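Local coordinates for protein alpha-galactosidase (Thermus thermophilus, PDB 6LCJ) that probably hydrolyses terminal alpha-galactosidic linkages in galacto-oligosaccharides, as a thermostable glycoside hydrolase of family GH36 that assembles into a hexamer, at residues V404-R409 / G446-F451. Numbering follows the deposited sequence.
Sequences VYFRTR and GRLEAF
The ring of Phe-406 lies with one face on the backbone of helix 442-453, beside the TIM barrel: CA of Leu-448 stands 4.1 Å from the ring centroid, only 7° off the ring normal, a CH-pi contact. At the ring's edge, near its plane, is the ring of Phe-451, and CZ of Phe-406 in turn comes over one face of that ring, 3.4 Å from CG of Phe-451. The two planes are inclined at 59°, an oblique aromatic pair. The guanidinium of Arg-447 turns one face to CD2 of Phe-406, which sits off-centre, toward its rim.

This packing joins the loop after barrel strand 398-400 to helix 442-453, which follows strand 431-433. Phe-406 suits its place because a flat, wholly apolar ring can lie close against a helix backbone; with chi1 at -63°, CG is anti to the carbonyl carbon and the ring extends to the helix. The side chain of Leu-448 crosses that of Phe-406 at about a right angle, and leucine's branched apolar end brings CD1 to 3.6 Å from CE1 of Phe-406. Replacing Phe-406 by an alanine would probably leave Leu-448, Phe-451 and the Arg-447 guanidinium without their shared packing surface and loosen the loop against the helix.

Arginine suits the partly exposed margin: a bend at chi3 carries its flat head back to the ring, while NH1 is hydrogen-bonded elsewhere. Polar bonds also hold the loop: Asp-435 accepts the N-H of Phe-406 through OD2 and forms a salt bridge with Arg-407 through OD1. The broad ring of Phe-451 also receives Lys-431 in a cation-pi contact and meets His-426 edge-to-face. Compact and beta-branched, Val-404 meets Phe-451 tip to tip, its CG2 3.7 Å from CZ of Phe-451.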
loop_
_atom_site.group_PDB
_atom_site.type_symbol
_atom_site.label_atom_id
_atom_site.label_comp_id
_atom_site.label_asym_id
_atom_site.label_seq_id
_atom_site.Cartn_x
_atom_site.Cartn_y
_atom_site.Cartn_z
ATOM N N VAL E 404 -45.144 18.770 -10.669
ATOM C CA VAL E 404 -45.064 20.209 -10.452
ATOM C C VAL E 404 -45.591 20.486 -9.056
ATOM O O VAL E 404 -46.645 19.967 -8.674
ATOM C CB VAL E 404 -45.882 20.984 -11.500
ATOM C CG1 VAL E 404 -45.628 22.478 -11.386
ATOM C CG2 VAL E 404 -45.568 20.483 -12.888
ATOM N N TYR E 405 -44.867 21.293 -8.297
ATOM C CA TYR E 405 -45.365 21.740 -7.009
ATOM C C TYR E 405 -46.109 23.054 -7.185
ATOM O O TYR E 405 -45.692 23.920 -7.963
ATOM C CB TYR E 405 -44.229 21.917 -5.997
ATOM C CG TYR E 405 -43.530 20.634 -5.616
ATOM C CD1 TYR E 405 -43.986 19.848 -4.566
ATOM C CD2 TYR E 405 -42.401 20.210 -6.313
ATOM C CE1 TYR E 405 -43.332 18.662 -4.225
ATOM C CE2 TYR E 405 -41.736 19.038 -5.978
ATOM C CZ TYR E 405 -42.203 18.268 -4.945
ATOM O OH TYR E 405 -41.527 17.118 -4.619
ATOM N N PHE E 406 -47.223 23.182 -6.472
ATOM C CA PHE E 406 -47.896 24.454 -6.255
ATOM C C PHE E 406 -47.995 24.823 -4.789
ATOM O O PHE E 406 -48.028 26.004 -4.460
ATOM C CB PHE E 406 -49.305 24.430 -6.859
ATOM C CG PHE E 406 -49.308 24.254 -8.341
ATOM C CD1 PHE E 406 -49.303 22.979 -8.895
ATOM C CD2 PHE E 406 -49.283 25.357 -9.180
ATOM C CE1 PHE E 406 -49.287 22.808 -10.252
ATOM C CE2 PHE E 406 -49.274 25.201 -10.541
ATOM C CZ PHE E 406 -49.279 23.927 -11.090
ATOM N N ARG E 407 -48.025 23.845 -3.902
ATOM C CA ARG E 407 -48.082 24.139 -2.487
ATOM C C ARG E 407 -46.824 24.863 -2.024
ATOM O O ARG E 407 -45.747 24.755 -2.614
ATOM C CB ARG E 407 -48.269 22.848 -1.698
ATOM C CG ARG E 407 -47.129 21.867 -1.837
ATOM C CD ARG E 407 -47.537 20.558 -1.185
ATOM N NE ARG E 407 -46.419 19.812 -0.633
ATOM C CZ ARG E 407 -45.915 18.708 -1.174
ATOM N NH1 ARG E 407 -46.414 18.218 -2.308
ATOM N NH2 ARG E 407 -44.906 18.095 -0.576
ATOM N N THR E 408 -46.984 25.638 -0.966
ATOM C CA THR E 408 -45.851 26.103 -0.200
ATOM C C THR E 408 -45.782 25.437 1.165
ATOM O O THR E 408 -44.741 25.505 1.820
ATOM C CB THR E 408 -45.910 27.629 -0.063
ATOM O OG1 THR E 408 -47.260 28.039 0.173
ATOM C CG2 THR E 408 -45.428 28.281 -1.347
ATOM N N ARG E 409 -46.849 24.774 1.597
ATOM C CA ARG E 409 -46.804 23.982 2.814
ATOM C C ARG E 409 -46.134 22.652 2.513
ATOM O O ARG E 409 -46.333 22.071 1.439
ATOM C CB ARG E 409 -48.212 23.765 3.370
ATOM C CG ARG E 409 -48.908 25.095 3.685
ATOM C CD ARG E 409 -50.350 24.956 4.170
ATOM N NE ARG E 409 -50.416 24.396 5.509
ATOM C CZ ARG E 409 -51.208 23.386 5.843
ATOM N NH1 ARG E 409 -52.002 22.860 4.922
ATOM N NH2 ARG E 409 -51.209 22.903 7.084
ATOM N N GLY E 446 -56.297 27.943 -7.260
ATOM C CA GLY E 446 -56.596 28.572 -8.531
ATOM C C GLY E 446 -55.474 28.400 -9.528
ATOM O O GLY E 446 -55.715 28.178 -10.717
ATOM N N ARG E 447 -54.229 28.484 -9.060
ATOM C CA ARG E 447 -53.109 28.292 -9.970
ATOM C C ARG E 447 -53.072 26.874 -10.509
ATOM O O ARG E 447 -52.813 26.675 -11.699
ATOM C CB ARG E 447 -51.804 28.652 -9.282
ATOM C CG ARG E 447 -51.478 30.101 -9.499
ATOM C CD ARG E 447 -50.342 30.548 -8.659
ATOM N NE ARG E 447 -49.076 30.004 -9.118
ATOM C CZ ARG E 447 -48.303 29.223 -8.380
ATOM N NH1 ARG E 447 -48.680 28.897 -7.142
ATOM N NH2 ARG E 447 -47.158 28.770 -8.880
ATOM N N LEU E 448 -53.351 25.880 -9.654
ATOM C CA LEU E 448 -53.351 24.492 -10.102
ATOM C C LEU E 448 -54.415 24.253 -11.170
ATOM O O LEU E 448 -54.142 23.623 -12.199
ATOM C CB LEU E 448 -53.560 23.549 -8.914
ATOM C CG LEU E 448 -53.800 22.063 -9.263
ATOM C CD1 LEU E 448 -52.612 21.444 -10.063
ATOM C CD2 LEU E 448 -54.147 21.223 -8.026
ATOM N N GLU E 449 -55.627 24.770 -10.967
ATOM C CA GLU E 449 -56.670 24.576 -11.971
ATOM C C GLU E 449 -56.331 25.272 -13.288
ATOM O O GLU E 449 -56.537 24.701 -14.362
ATOM C CB GLU E 449 -58.023 25.050 -11.441
ATOM C CG GLU E 449 -59.203 24.674 -12.349
ATOM C CD GLU E 449 -59.244 23.181 -12.779
ATOM O OE1 GLU E 449 -58.677 22.292 -12.091
ATOM O OE2 GLU E 449 -59.870 22.891 -13.821
ATOM N N ALA E 450 -55.824 26.505 -13.241
ATOM C CA ALA E 450 -55.435 27.144 -14.493
ATOM C C ALA E 450 -54.305 26.380 -15.180
ATOM O O ALA E 450 -54.236 26.343 -16.414
ATOM C CB ALA E 450 -55.041 28.599 -14.248
ATOM N N PHE E 451 -53.430 25.745 -14.403
ATOM C CA PHE E 451 -52.363 24.927 -14.979
ATOM C C PHE E 451 -52.941 23.732 -15.739
ATOM O O PHE E 451 -52.572 23.472 -16.891
ATOM C CB PHE E 451 -51.425 24.486 -13.851
ATOM C CG PHE E 451 -50.410 23.430 -14.235
ATOM C CD1 PHE E 451 -49.290 23.759 -15.000
ATOM C CD2 PHE E 451 -50.543 22.122 -13.768
ATOM C CE1 PHE E 451 -48.338 22.804 -15.318
ATOM C CE2 PHE E 451 -49.584 21.152 -14.073
ATOM C CZ PHE E 451 -48.482 21.497 -14.857
#